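Local coordinates for protein ICChI, a glycosylated chitinase (Ipomoea carnea, PDB 6IDN) that probably hydrolyses the beta-1,4 linkages of chitin as a glycosylated family 18 glycoside hydrolase, with lysozyme activity as well, at residues Leu216-Ala221 and Gly229-Asp234; Gln98-Asn103 and Glu139-Leu144; Cys160-Tyr165 and Ser207-Asp212. All blocks are in the same frame, centred on the assembly; numbering follows the deposited sequence. Where two conformers were deposited one is given.

Contact 1 (Leu216-Ala221 and Gly229-Asp234); sequences LGLPAA and GFIEAD
Phe230 turns the edge of its ring toward the end of strand 213-219 and the residues just after it: CD1 lies 3.5 Å from Pro219 O, with that oxygen near the ring plane. CE1 is 3.6 Å from Ala220 O, which, like the CA of Ala221, approaches obliquely. With CG anti to the backbone N (chi1 178°), the ring is brought alongside Pro219-Ala221, while the Phe230 backbone meets the proline ring, Pro219 CG standing 3.6 Å from Phe230 N. Were this ring cut back to an alanine, a gap beside Pro219 and Ala221 is likely to open, leaving Pro219 O and Ala221 without their aromatic neighbour. Deeper in, Leu218 and Ile231 cross at a slant and touch by their methyl ends, CD2 to CD1 at 3.8 Å; Leu236 and Leu198 extend this apolar layer. No direct hydrogen bond joins the two segments. A water does so instead, donating to Pro219 O at 2.8 Å and accepting from Ile231 N at 3.0 Å, so Pro219 O receives both a water and an aromatic edge. Gly229 takes a positive phi of 121°, at which a side chain would collide with the preceding carbonyl. Beyond the contact, Glu232 N-caps the helix: its OE2 accepts from Asp234 N at 3.0 Å, the donor standing above the carboxylate plane. The geometry is that of a beta-alpha-beta unit in a TIM barrel: strand 213-219 ends here, and the returning loop folds against that end before starting helix 233-244, which leads on to the parallel strand 250-256.

Contact 2 (Gln98-Asn103 and Glu139-Leu144); sequences QYLWNN and EQLWIL
Trp101 and Leu144 bring the two helices nearest, their CA atoms 7.2 Å apart. The axes of the short segments 98-103 and 139-144 approach to 10.0 Å and run in the same general sense, with 39° between their N-to-C directions. Leu144 fills the gap. Its CD1 sits 3.8 Å from Trp101 CB, close to the root of the indole, whereas CD2 lies over one face of the ring system. The same CD2 meets the Gln98 amide, at 3.6 Å from Gln98 OE1 and 3.7 Å from Gln98 NE2, so the methyl is about equally near both ends of the amide. Gln98 begins by pointing away from the partner helix, but CG anti to the backbone N (chi1 -168°) and a bend at chi2 carry the amide back, across Leu144 at about a right angle. A long bond within the helix, from Gln98 NE2 to Asn102 OD1 at 3.3 Å, may help to orient the amide, although it reaches the acceptor from above its carbonyl plane. On the buried flank Leu100 CB faces Leu141 CD2 at 4.3 Å, a looser apolar touch; Leu100 also rests on Leu76 and Leu78 of strand 73-80, and Leu141 on Ala97. The interface is therefore wholly van der Waals, with no hydrogen bond across it. Two helices running in the same general direction but inclined to each other, one following strand 73-80 and the other following its parallel neighbour 121-126, packed side by side outside the sheet, are characteristic of the outer helical layer of a TIM barrel.

Contact 3 (Cys160-Tyr165 and Ser207-Asp212); sequences CEFPDY and STILTD
Phe162 reaches Thr208 and Ile209 with the outer end of its ring. From CB, which points toward the other loop, CG lies anti to the backbone N (chi1 -177°), and the ring is thereby carried across to segment 207-212. One face has Pro163 CB 4.1 Å above the plane, offset toward the rim on the CD1-CE1 side; the peptide bond before that proline is cis. At the CE2 edge, Ile209 CG2 lies 3.7 Å from Phe162 CE2, near the ring plane, and the two side chains run past each other in opposite directions. At the tip, CZ is 3.9 Å from Thr208 OG1, an oblique approach. That hydroxyl is hydrogen-bonded to Asp205 O, so its contact with the ring is one of packing. Trp206 adds an edge-to-face aromatic partner, while an N-acetylglucosamine touches Phe162. The small interface, 82 Å² in all, thus joins the loop after strand 153-156 to the one leading into strand 213-219 at the surface of the TIM barrel, and lies beside a glycan, probably N-linked at Asn172, that Phe162 and Arg168 also contact.

Along the chain, contact 2 closes first, then contact 3, then contact 1. All three belong to one barrel. Contact 2 and contact 1 lie on opposite sides of the chain's centre, their own centres 33 Å apart, and do not touch. Contact 3 is 24 Å from contact 2 and 20 Å from contact 1, centre to centre, and leads directly into the latter: Asp212 is followed by strand 213-219, on which segment 216-221 lies. Contact 2 pairs the helices that follow strands 73-80 and 121-126, contact 1 folds the loop after strand 213-219 back against the end of that strand, and contact 3 joins the loops after strand 153-156 and before strand 213-219. They cover three settings: outer helical layer, strand end and glycan-bearing surface.

Contact 1 (Leu216-Ala221 and Gly229-Asp234)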
ATOM      1  N   LEU A 216      -8.747  -7.357  -0.133  1.00 13.62           N
ATOM      2  CA  LEU A 216      -9.331  -7.197   1.197  1.00 14.71           C
ATOM      3  C   LEU A 216      -8.216  -6.858   2.182  1.00 17.37           C
ATOM      4  O   LEU A 216      -7.350  -7.692   2.446  1.00 16.72           O
ATOM      5  CB  LEU A 216     -10.043  -8.486   1.602  1.00 13.89           C
ATOM      6  CG  LEU A 216     -10.688  -8.485   2.990  1.00 17.20           C
ATOM      7  CD1 LEU A 216     -12.014  -7.750   2.913  1.00 22.90           C
ATOM      8  CD2 LEU A 216     -10.918  -9.905   3.477  1.00 19.79           C
ATOM      9  N   GLY A 217      -8.228  -5.647   2.739  1.00 12.66           N
ATOM     10  CA  GLY A 217      -7.184  -5.244   3.677  1.00 14.02           C
ATOM     11  C   GLY A 217      -7.581  -5.556   5.107  1.00 15.31           C
ATOM     12  O   GLY A 217      -8.676  -5.202   5.544  1.00 15.86           O
ATOM     13  N   LEU A 218      -6.670  -6.175   5.847  1.00 14.00           N
ATOM     14  CA  LEU A 218      -6.978  -6.683   7.173  1.00 14.07           C
ATOM     15  C   LEU A 218      -5.819  -6.437   8.120  1.00 17.28           C
ATOM     16  O   LEU A 218      -4.661  -6.377   7.694  1.00 16.97           O
ATOM     17  CB  LEU A 218      -7.251  -8.189   7.139  1.00 14.31           C
ATOM     18  CG  LEU A 218      -8.505  -8.609   6.403  1.00 16.00           C
ATOM     19  CD1 LEU A 218      -8.509 -10.133   6.327  1.00 17.55           C
ATOM     20  CD2 LEU A 218      -9.742  -8.124   7.125  1.00 15.23           C
ATOM     21  N   PRO A 219      -6.087  -6.370   9.421  1.00 14.65           N
ATOM     22  CA  PRO A 219      -4.992  -6.396  10.392  1.00 16.62           C
ATOM     23  C   PRO A 219      -4.488  -7.817  10.594  1.00 15.66           C
ATOM     24  O   PRO A 219      -5.262  -8.779  10.584  1.00 18.72           O
ATOM     25  CB  PRO A 219      -5.629  -5.833  11.672  1.00 21.57           C
ATOM     26  CG  PRO A 219      -7.136  -5.849  11.443  1.00 17.54           C
ATOM     27  CD  PRO A 219      -7.420  -6.316  10.042  1.00 16.21           C
ATOM     28  N   ALA A 220      -3.169  -7.955  10.738  1.00 16.40           N
ATOM     29  CA  ALA A 220      -2.595  -9.291  10.889  1.00 19.85           C
ATOM     30  C   ALA A 220      -2.786  -9.870  12.284  1.00 18.99           C
ATOM     31  O   ALA A 220      -2.588 -11.076  12.470  1.00 21.59           O
ATOM     32  CB  ALA A 220      -1.098  -9.279  10.562  1.00 22.09           C
ATOM     33  N   ALA A 221      -3.138  -9.039  13.255  1.00 17.58           N
ATOM     34  CA  ALA A 221      -3.370  -9.452  14.630  1.00 18.97           C
ATOM     35  C   ALA A 221      -4.255  -8.403  15.281  1.00 17.99           C
ATOM     36  O   ALA A 221      -4.333  -7.271  14.790  1.00 20.59           O
ATOM     37  CB  ALA A 221      -2.045  -9.592  15.398  1.00 21.40           C
ATOM     38  N   GLY A 229     -11.571  -5.020  13.695  1.00 18.09           N
ATOM     39  CA  GLY A 229     -11.535  -5.520  12.334  1.00 17.43           C
ATOM     40  C   GLY A 229     -10.792  -6.830  12.152  1.00 16.36           C
ATOM     41  O   GLY A 229     -10.964  -7.476  11.109  1.00 16.77           O
ATOM     42  N   PHE A 230      -9.961  -7.241  13.112  1.00 17.65           N
ATOM     43  CA  PHE A 230      -9.296  -8.538  13.014  1.00 21.51           C
ATOM     44  C   PHE A 230     -10.323  -9.651  12.846  1.00 20.57           C
ATOM     45  O   PHE A 230     -11.360  -9.666  13.518  1.00 19.88           O
ATOM     46  CB  PHE A 230      -8.437  -8.810  14.256  1.00 17.38           C
ATOM     47  CG  PHE A 230      -7.763 -10.158  14.235  1.00 18.35           C
ATOM     48  CD1 PHE A 230      -6.660 -10.385  13.417  1.00 18.00           C
ATOM     49  CD2 PHE A 230      -8.244 -11.206  15.014  1.00 16.63           C
ATOM     50  CE1 PHE A 230      -6.062 -11.627  13.384  1.00 21.89           C
ATOM     51  CE2 PHE A 230      -7.647 -12.443  14.986  1.00 18.22           C
ATOM     52  CZ  PHE A 230      -6.548 -12.648  14.159  1.00 19.21           C
ATOM     53  N   ILE A 231     -10.019 -10.588  11.943  1.00 16.44           N
ATOM     54  CA  ILE A 231     -10.826 -11.783  11.697  1.00 15.26           C
ATOM     55  C   ILE A 231      -9.937 -12.985  11.999  1.00 17.09           C
ATOM     56  O   ILE A 231      -8.865 -13.123  11.399  1.00 18.84           O
ATOM     57  CB  ILE A 231     -11.331 -11.842  10.245  1.00 17.62           C
ATOM     58  CG1 ILE A 231     -11.951 -10.506   9.828  1.00 17.09           C
ATOM     59  CG2 ILE A 231     -12.355 -12.974  10.054  1.00 20.00           C
ATOM     60  CD1 ILE A 231     -12.428 -10.486   8.353  1.00 15.95           C
ATOM     61  N   GLU A 232     -10.364 -13.843  12.924  1.00 16.49           N
ATOM     62  CA  GLU A 232      -9.599 -15.051  13.194  1.00 17.71           C
ATOM     63  C   GLU A 232      -9.455 -15.848  11.903  1.00 20.62           C
ATOM     64  O   GLU A 232     -10.363 -15.861  11.065  1.00 19.43           O
ATOM     65  CB  GLU A 232     -10.278 -15.877  14.288  1.00 23.29           C
ATOM     66  CG  GLU A 232      -9.484 -17.070  14.757  1.00 32.44           C
ATOM     67  CD  GLU A 232      -9.793 -18.307  13.948  1.00 37.28           C
ATOM     68  OE1 GLU A 232     -10.940 -18.398  13.456  1.00 36.77           O
ATOM     69  OE2 GLU A 232      -8.905 -19.184  13.808  1.00 35.65           O
ATOM     70  N   ALA A 233      -8.294 -16.484  11.729  1.00 20.88           N
ATOM     71  CA  ALA A 233      -7.947 -17.068  10.436  1.00 19.91           C
ATOM     72  C   ALA A 233      -9.007 -18.059   9.954  1.00 19.59           C
ATOM     73  O   ALA A 233      -9.399 -18.030   8.779  1.00 19.69           O
ATOM     74  CB  ALA A 233      -6.573 -17.738  10.525  1.00 23.57           C
ATOM     75  N   ASP A 234      -9.500 -18.924  10.843  1.00 22.23           N
ATOM     76  CA  ASP A 234     -10.462 -19.937  10.410  1.00 21.30           C
ATOM     77  C   ASP A 234     -11.775 -19.300   9.964  1.00 22.59           C
ATOM     78  O   ASP A 234     -12.408 -19.766   9.004  1.00 22.93           O
ATOM     79  CB  ASP A 234     -10.680 -20.954  11.527  1.00 24.58           C
ATOM     80  CG  ASP A 234      -9.499 -21.893  11.680  1.00 37.64           C
ATOM     81  OD1 ASP A 234      -8.836 -22.185  10.660  1.00 48.56           O
ATOM     82  OD2 ASP A 234      -9.232 -22.343  12.810  1.00 52.56           O
TER
HETATM   83  O   HOH W   1      -7.733  -9.967  10.124  1.00 16.66           O

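Contact 2 (Gln98-Asn103 and Glu139-Leu144)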
ATOM      1  N   GLN A  98       7.404  13.650 -10.318  1.00 15.56           N
ATOM      2  CA  GLN A  98       8.770  13.631 -10.841  1.00 15.59           C
ATOM      3  C   GLN A  98       9.753  13.251  -9.749  1.00 18.29           C
ATOM      4  O   GLN A  98      10.682  12.471  -9.979  1.00 17.47           O
ATOM      5  CB  GLN A  98       9.105  15.003 -11.422  1.00 20.16           C
ATOM      6  CG  GLN A  98      10.349  15.006 -12.231  1.00 36.84           C
ATOM      7  CD  GLN A  98      10.173  14.257 -13.522  1.00 40.96           C
ATOM      8  OE1 GLN A  98       9.357  14.622 -14.367  1.00 42.25           O
ATOM      9  NE2 GLN A  98      10.911  13.163 -13.667  1.00 44.45           N
ATOM     10  N   TYR A  99       9.568  13.806  -8.543  1.00 17.13           N
ATOM     11  CA  TYR A  99      10.411  13.442  -7.418  1.00 17.58           C
ATOM     12  C   TYR A  99      10.363  11.947  -7.171  1.00 16.16           C
ATOM     13  O   TYR A  99      11.397  11.313  -6.941  1.00 19.64           O
ATOM     14  CB  TYR A  99       9.975  14.195  -6.140  1.00 19.37           C
ATOM     15  CG  TYR A  99      10.502  13.537  -4.865  1.00 21.60           C
ATOM     16  CD1 TYR A  99      11.765  13.829  -4.379  1.00 24.63           C
ATOM     17  CD2 TYR A  99       9.735  12.607  -4.165  1.00 19.14           C
ATOM     18  CE1 TYR A  99      12.255  13.216  -3.230  1.00 19.99           C
ATOM     19  CE2 TYR A  99      10.220  11.985  -3.020  1.00 19.52           C
ATOM     20  CZ  TYR A  99      11.482  12.299  -2.559  1.00 23.08           C
ATOM     21  OH  TYR A  99      11.967  11.691  -1.412  1.00 26.37           O
ATOM     22  N   LEU A 100       9.155  11.373  -7.173  1.00 15.01           N
ATOM     23  CA  LEU A 100       9.026   9.945  -6.912  1.00 14.32           C
ATOM     24  C   LEU A 100       9.706   9.140  -8.008  1.00 17.56           C
ATOM     25  O   LEU A 100      10.406   8.158  -7.726  1.00 17.31           O
ATOM     26  CB  LEU A 100       7.552   9.560  -6.793  1.00 14.23           C
ATOM     27  CG  LEU A 100       6.853  10.201  -5.602  1.00 14.47           C
ATOM     28  CD1 LEU A 100       5.361   9.972  -5.724  1.00 16.95           C
ATOM     29  CD2 LEU A 100       7.352   9.603  -4.308  1.00 15.87           C
ATOM     30  N   TRP A 101       9.507   9.535  -9.266  1.00 15.81           N
ATOM     31  CA  TRP A 101      10.152   8.825 -10.366  1.00 14.17           C
ATOM     32  C   TRP A 101      11.669   8.900 -10.230  1.00 15.95           C
ATOM     33  O   TRP A 101      12.375   7.887 -10.359  1.00 16.48           O
ATOM     34  CB  TRP A 101       9.694   9.404 -11.717  1.00 16.70           C
ATOM     35  CG  TRP A 101      10.489   8.850 -12.856  1.00 15.82           C
ATOM     36  CD1 TRP A 101      11.511   9.468 -13.510  1.00 15.54           C
ATOM     37  CD2 TRP A 101      10.352   7.556 -13.450  1.00 20.50           C
ATOM     38  NE1 TRP A 101      12.025   8.632 -14.479  1.00 17.48           N
ATOM     39  CE2 TRP A 101      11.326   7.454 -14.459  1.00 17.98           C
ATOM     40  CE3 TRP A 101       9.490   6.476 -13.233  1.00 20.80           C
ATOM     41  CZ2 TRP A 101      11.470   6.315 -15.243  1.00 17.64           C
ATOM     42  CZ3 TRP A 101       9.646   5.337 -14.007  1.00 19.22           C
ATOM     43  CH2 TRP A 101      10.620   5.271 -15.004  1.00 19.60           C
ATOM     44  N   ASN A 102      12.188  10.096  -9.956  1.00 16.70           N
ATOM     45  CA  ASN A 102      13.634  10.296  -9.941  1.00 15.96           C
ATOM     46  C   ASN A 102      14.289   9.629  -8.745  1.00 17.58           C
ATOM     47  O   ASN A 102      15.455   9.216  -8.832  1.00 18.53           O
ATOM     48  CB  ASN A 102      13.947  11.793  -9.922  1.00 16.86           C
ATOM     49  CG  ASN A 102      13.670  12.467 -11.244  1.00 23.56           C
ATOM     50  OD1 ASN A 102      13.534  11.815 -12.278  1.00 23.02           O
ATOM     51  ND2 ASN A 102      13.607  13.789 -11.221  1.00 19.50           N
ATOM     52  N   ASN A 103      13.586   9.550  -7.615  1.00 17.00           N
ATOM     53  CA  ASN A 103      14.235   9.128  -6.381  1.00 18.97           C
ATOM     54  C   ASN A 103      13.933   7.689  -5.995  1.00 20.96           C
ATOM     55  O   ASN A 103      14.758   7.061  -5.314  1.00 20.61           O
ATOM     56  CB  ASN A 103      13.847  10.071  -5.239  1.00 19.44           C
ATOM     57  CG  ASN A 103      14.612  11.378  -5.295  1.00 20.35           C
ATOM     58  OD1 ASN A 103      15.734  11.464  -4.793  1.00 22.49           O
ATOM     59  ND2 ASN A 103      14.028  12.394  -5.932  1.00 18.48           N
ATOM     60  N   GLU A 139      -2.216  10.393 -12.314  1.00 13.63           N
ATOM     61  CA  GLU A 139      -2.128  10.590 -13.757  1.00 13.34           C
ATOM     62  C   GLU A 139      -0.705  10.953 -14.173  1.00 15.60           C
ATOM     63  O   GLU A 139      -0.205  10.479 -15.199  1.00 17.19           O
ATOM     64  CB  GLU A 139      -3.131  11.681 -14.174  1.00 13.72           C
ATOM     65  CG  GLU A 139      -4.609  11.172 -14.184  1.00 15.87           C
ATOM     66  CD  GLU A 139      -5.641  12.274 -14.365  1.00 18.92           C
ATOM     67  OE1 GLU A 139      -5.298  13.461 -14.173  1.00 21.71           O
ATOM     68  OE2 GLU A 139      -6.801  11.967 -14.727  1.00 20.28           O
ATOM     69  N   GLN A 140      -0.026  11.791 -13.388  1.00 15.03           N
ATOM     70  CA  GLN A 140       1.328  12.169 -13.774  1.00 14.53           C
ATOM     71  C   GLN A 140       2.314  11.020 -13.602  1.00 13.96           C
ATOM     72  O   GLN A 140       3.248  10.900 -14.404  1.00 16.50           O
ATOM     73  CB  GLN A 140       1.774  13.392 -12.973  1.00 16.43           C
ATOM     74  CG  GLN A 140       0.937  14.640 -13.247  1.00 17.18           C
ATOM     75  CD  GLN A 140       1.200  15.295 -14.603  1.00 19.15           C
ATOM     76  OE1 GLN A 140       0.504  16.231 -14.983  1.00 26.21           O
ATOM     77  NE2 GLN A 140       2.197  14.815 -15.331  1.00 20.47           N
ATOM     78  N   LEU A 141       2.119  10.176 -12.585  1.00 13.52           N
ATOM     79  CA  LEU A 141       2.934   8.958 -12.476  1.00 14.45           C
ATOM     80  C   LEU A 141       2.681   8.009 -13.645  1.00 18.02           C
ATOM     81  O   LEU A 141       3.615   7.381 -14.161  1.00 16.92           O
ATOM     82  CB  LEU A 141       2.632   8.247 -11.161  1.00 13.04           C
ATOM     83  CG  LEU A 141       3.207   8.935  -9.926  1.00 14.51           C
ATOM     84  CD1 LEU A 141       2.583   8.359  -8.657  1.00 14.80           C
ATOM     85  CD2 LEU A 141       4.713   8.790  -9.865  1.00 16.14           C
ATOM     86  N   TRP A 142       1.422   7.865 -14.059  1.00 14.21           N
ATOM     87  CA  TRP A 142       1.100   7.012 -15.203  1.00 11.66           C
ATOM     88  C   TRP A 142       1.833   7.489 -16.448  1.00 14.75           C
ATOM     89  O   TRP A 142       2.391   6.683 -17.200  1.00 15.86           O
ATOM     90  CB  TRP A 142      -0.421   7.025 -15.404  1.00 15.14           C
ATOM     91  CG  TRP A 142      -1.018   6.147 -16.487  1.00 14.49           C
ATOM     92  CD1 TRP A 142      -1.579   4.905 -16.328  1.00 17.35           C
ATOM     93  CD2 TRP A 142      -1.210   6.492 -17.869  1.00 14.04           C
ATOM     94  NE1 TRP A 142      -2.054   4.441 -17.532  1.00 17.36           N
ATOM     95  CE2 TRP A 142      -1.836   5.394 -18.495  1.00 16.13           C
ATOM     96  CE3 TRP A 142      -0.870   7.605 -18.649  1.00 17.19           C
ATOM     97  CZ2 TRP A 142      -2.162   5.396 -19.848  1.00 18.39           C
ATOM     98  CZ3 TRP A 142      -1.203   7.605 -19.991  1.00 20.20           C
ATOM     99  CH2 TRP A 142      -1.828   6.507 -20.580  1.00 18.67           C
ATOM    100  N   ILE A 143       1.846   8.809 -16.677  1.00 13.69           N
ATOM    101  CA  ILE A 143       2.574   9.354 -17.817  1.00 13.00           C
ATOM    102  C   ILE A 143       4.066   9.060 -17.697  1.00 15.82           C
ATOM    103  O   ILE A 143       4.713   8.684 -18.681  1.00 16.68           O
ATOM    104  CB  ILE A 143       2.308  10.860 -17.941  1.00 16.15           C
ATOM    105  CG1 ILE A 143       0.847  11.087 -18.340  1.00 13.96           C
ATOM    106  CG2 ILE A 143       3.247  11.486 -18.961  1.00 17.85           C
ATOM    107  CD1 ILE A 143       0.411  12.537 -18.171  1.00 17.46           C
ATOM    108  N   LEU A 144       4.638   9.233 -16.502  1.00 14.76           N
ATOM    109  CA  LEU A 144       6.078   8.997 -16.344  1.00 15.84           C
ATOM    110  C   LEU A 144       6.439   7.552 -16.665  1.00 17.70           C
ATOM    111  O   LEU A 144       7.492   7.279 -17.270  1.00 16.84           O
ATOM    112  CB  LEU A 144       6.517   9.362 -14.922  1.00 14.90           C
ATOM    113  CG  LEU A 144       6.701  10.866 -14.680  1.00 17.03           C
ATOM    114  CD1 LEU A 144       6.627  11.191 -13.196  1.00 21.66           C
ATOM    115  CD2 LEU A 144       8.043  11.353 -15.262  1.00 21.42           C
TER

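Contact 3 (Cys160-Tyr165 and Ser207-Asp212)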
ATOM      1  N   CYS A 160     -12.770   1.437   4.519  1.00 17.13           N
ATOM      2  CA  CYS A 160     -13.854   0.683   3.898  1.00 18.00           C
ATOM      3  C   CYS A 160     -15.143   1.471   3.690  1.00 21.07           C
ATOM      4  O   CYS A 160     -15.996   1.003   2.933  1.00 21.90           O
ATOM      5  CB  CYS A 160     -14.168  -0.598   4.684  1.00 16.75           C
ATOM      6  SG  CYS A 160     -14.485  -0.460   6.485  1.00 20.73           S
ATOM      7  N   GLU A 161     -15.334   2.626   4.339  1.00 19.10           N
ATOM      8  CA  GLU A 161     -16.587   3.367   4.172  1.00 22.78           C
ATOM      9  C   GLU A 161     -16.540   4.085   2.828  1.00 22.03           C
ATOM     10  O   GLU A 161     -15.704   4.967   2.613  1.00 28.58           O
ATOM     11  CB  GLU A 161     -16.819   4.339   5.329  1.00 26.61           C
ATOM     12  CG  GLU A 161     -18.262   4.780   5.475  1.00 32.30           C
ATOM     13  CD  GLU A 161     -18.573   5.382   6.828  1.00 38.67           C
ATOM     14  OE1 GLU A 161     -17.655   5.510   7.672  1.00 38.70           O
ATOM     15  OE2 GLU A 161     -19.748   5.743   7.035  1.00 48.44           O
ATOM     16  N   PHE A 162     -17.408   3.680   1.913  1.00 25.41           N
ATOM     17  CA  PHE A 162     -17.414   4.149   0.537  1.00 20.36           C
ATOM     18  C   PHE A 162     -18.382   5.318   0.380  1.00 22.44           C
ATOM     19  O   PHE A 162     -19.504   5.274   0.903  1.00 27.50           O
ATOM     20  CB  PHE A 162     -17.826   3.006  -0.398  1.00 20.00           C
ATOM     21  CG  PHE A 162     -17.797   3.365  -1.861  1.00 20.82           C
ATOM     22  CD1 PHE A 162     -18.883   4.002  -2.446  1.00 23.96           C
ATOM     23  CD2 PHE A 162     -16.692   3.075  -2.640  1.00 19.28           C
ATOM     24  CE1 PHE A 162     -18.873   4.342  -3.793  1.00 29.56           C
ATOM     25  CE2 PHE A 162     -16.667   3.403  -3.984  1.00 19.18           C
ATOM     26  CZ  PHE A 162     -17.764   4.043  -4.563  1.00 23.22           C
ATOM     27  N   PRO A 163     -17.994   6.390  -0.332  1.00 23.95           N
ATOM     28  CA  PRO A 163     -16.689   6.616  -0.955  1.00 26.81           C
ATOM     29  C   PRO A 163     -15.686   7.172   0.049  1.00 18.76           C
ATOM     30  O   PRO A 163     -16.107   7.826   1.008  1.00 24.44           O
ATOM     31  CB  PRO A 163     -17.007   7.634  -2.053  1.00 30.01           C
ATOM     32  CG  PRO A 163     -18.156   8.414  -1.506  1.00 34.75           C
ATOM     33  CD  PRO A 163     -18.966   7.453  -0.666  1.00 26.84           C
ATOM     34  N   ASP A 164     -14.398   6.891  -0.159  1.00 18.01           N
ATOM     35  CA  ASP A 164     -13.347   7.358   0.736  1.00 18.40           C
ATOM     36  C   ASP A 164     -13.035   8.823   0.454  1.00 19.53           C
ATOM     37  O   ASP A 164     -12.739   9.193  -0.684  1.00 21.13           O
ATOM     38  CB  ASP A 164     -12.094   6.499   0.542  1.00 19.60           C
ATOM     39  CG  ASP A 164     -10.992   6.867   1.491  1.00 21.51           C
ATOM     40  OD1 ASP A 164     -10.967   6.316   2.611  1.00 23.83           O
ATOM     41  OD2 ASP A 164     -10.164   7.726   1.133  1.00 19.41           O
ATOM     42  N   TYR A 165     -13.109   9.668   1.492  0.54 19.09           N
ATOM     43  CA  TYR A 165     -12.867  11.098   1.299  0.54 19.76           C
ATOM     44  C   TYR A 165     -11.526  11.346   0.627  0.54 19.03           C
ATOM     45  O   TYR A 165     -11.429  12.132  -0.324  0.54 19.19           O
ATOM     46  CB  TYR A 165     -12.913  11.854   2.632  0.54 21.61           C
ATOM     47  CG  TYR A 165     -12.214  13.216   2.575  0.54 23.85           C
ATOM     48  CD1 TYR A 165     -12.800  14.299   1.927  0.54 29.63           C
ATOM     49  CD2 TYR A 165     -10.969  13.415   3.162  0.54 21.83           C
ATOM     50  CE1 TYR A 165     -12.160  15.541   1.863  0.54 24.65           C
ATOM     51  CE2 TYR A 165     -10.326  14.659   3.106  0.54 22.70           C
ATOM     52  CZ  TYR A 165     -10.923  15.715   2.453  0.54 24.08           C
ATOM     53  OH  TYR A 165     -10.284  16.951   2.405  0.54 25.10           O
ATOM     54  N   SER A 207     -17.064  -3.114  -5.297  0.68 17.82           N
ATOM     55  CA  SER A 207     -17.173  -3.782  -6.586  0.68 21.85           C
ATOM     56  C   SER A 207     -17.359  -2.799  -7.735  0.68 21.86           C
ATOM     57  O   SER A 207     -17.078  -3.151  -8.885  0.68 24.52           O
ATOM     58  CB  SER A 207     -18.345  -4.764  -6.554  0.68 19.59           C
ATOM     59  OG  SER A 207     -19.584  -4.070  -6.515  0.68 20.59           O
ATOM     60  N   THR A 208     -17.827  -1.581  -7.456  1.00 16.35           N
ATOM     61  CA  THR A 208     -18.143  -0.640  -8.522  1.00 17.62           C
ATOM     62  C   THR A 208     -16.941   0.150  -9.004  1.00 18.06           C
ATOM     63  O   THR A 208     -17.045   0.832 -10.030  1.00 21.50           O
ATOM     64  CB  THR A 208     -19.260   0.343  -8.106  1.00 23.18           C
ATOM     65  OG1 THR A 208     -18.772   1.294  -7.139  1.00 22.03           O
ATOM     66  CG2 THR A 208     -20.478  -0.407  -7.553  1.00 23.02           C
ATOM     67  N   ILE A 209     -15.803   0.089  -8.319  1.00 17.95           N
ATOM     68  CA  ILE A 209     -14.669   0.876  -8.781  1.00 17.66           C
ATOM     69  C   ILE A 209     -13.966   0.147  -9.921  1.00 19.84           C
ATOM     70  O   ILE A 209     -14.075  -1.072 -10.082  1.00 16.55           O
ATOM     71  CB  ILE A 209     -13.691   1.206  -7.641  1.00 15.89           C
ATOM     72  CG1 ILE A 209     -12.908  -0.042  -7.171  1.00 14.09           C
ATOM     73  CG2 ILE A 209     -14.440   1.925  -6.523  1.00 18.64           C
ATOM     74  CD1 ILE A 209     -11.738   0.245  -6.227  1.00 18.19           C
ATOM     75  N   LEU A 210     -13.256   0.919 -10.742  1.00 17.24           N
ATOM     76  CA  LEU A 210     -12.466   0.367 -11.837  1.00 13.61           C
ATOM     77  C   LEU A 210     -11.038   0.197 -11.336  1.00 16.84           C
ATOM     78  O   LEU A 210     -10.258   1.151 -11.312  1.00 18.29           O
ATOM     79  CB  LEU A 210     -12.508   1.268 -13.069  1.00 14.94           C
ATOM     80  CG  LEU A 210     -13.727   1.059 -13.970  1.00 16.01           C
ATOM     81  CD1 LEU A 210     -14.998   1.643 -13.349  1.00 21.56           C
ATOM     82  CD2 LEU A 210     -13.504   1.640 -15.359  1.00 16.93           C
ATOM     83  N   THR A 211     -10.687  -1.031 -10.969  1.00 13.25           N
ATOM     84  CA  THR A 211      -9.308  -1.376 -10.653  1.00 14.99           C
ATOM     85  C   THR A 211      -9.075  -2.786 -11.158  1.00 16.94           C
ATOM     86  O   THR A 211     -10.012  -3.580 -11.237  1.00 17.65           O
ATOM     87  CB  THR A 211      -9.011  -1.281  -9.149  1.00 18.12           C
ATOM     88  OG1 THR A 211      -7.614  -1.526  -8.931  1.00 17.05           O
ATOM     89  CG2 THR A 211      -9.817  -2.313  -8.350  1.00 17.13           C
ATOM     90  N   ASP A 212      -7.825  -3.093 -11.520  1.00 17.70           N
ATOM     91  CA  ASP A 212      -7.560  -4.431 -12.038  1.00 20.53           C
ATOM     92  C   ASP A 212      -7.585  -5.483 -10.934  1.00 17.20           C
ATOM     93  O   ASP A 212      -7.982  -6.627 -11.184  1.00 19.72           O
ATOM     94  CB  ASP A 212      -6.218  -4.463 -12.768  1.00 22.86           C
ATOM     95  CG  ASP A 212      -6.314  -3.878 -14.158  1.00 37.89           C
ATOM     96  OD1 ASP A 212      -7.310  -4.175 -14.855  1.00 46.96           O
ATOM     97  OD2 ASP A 212      -5.398  -3.125 -14.552  1.00 61.43           O
TER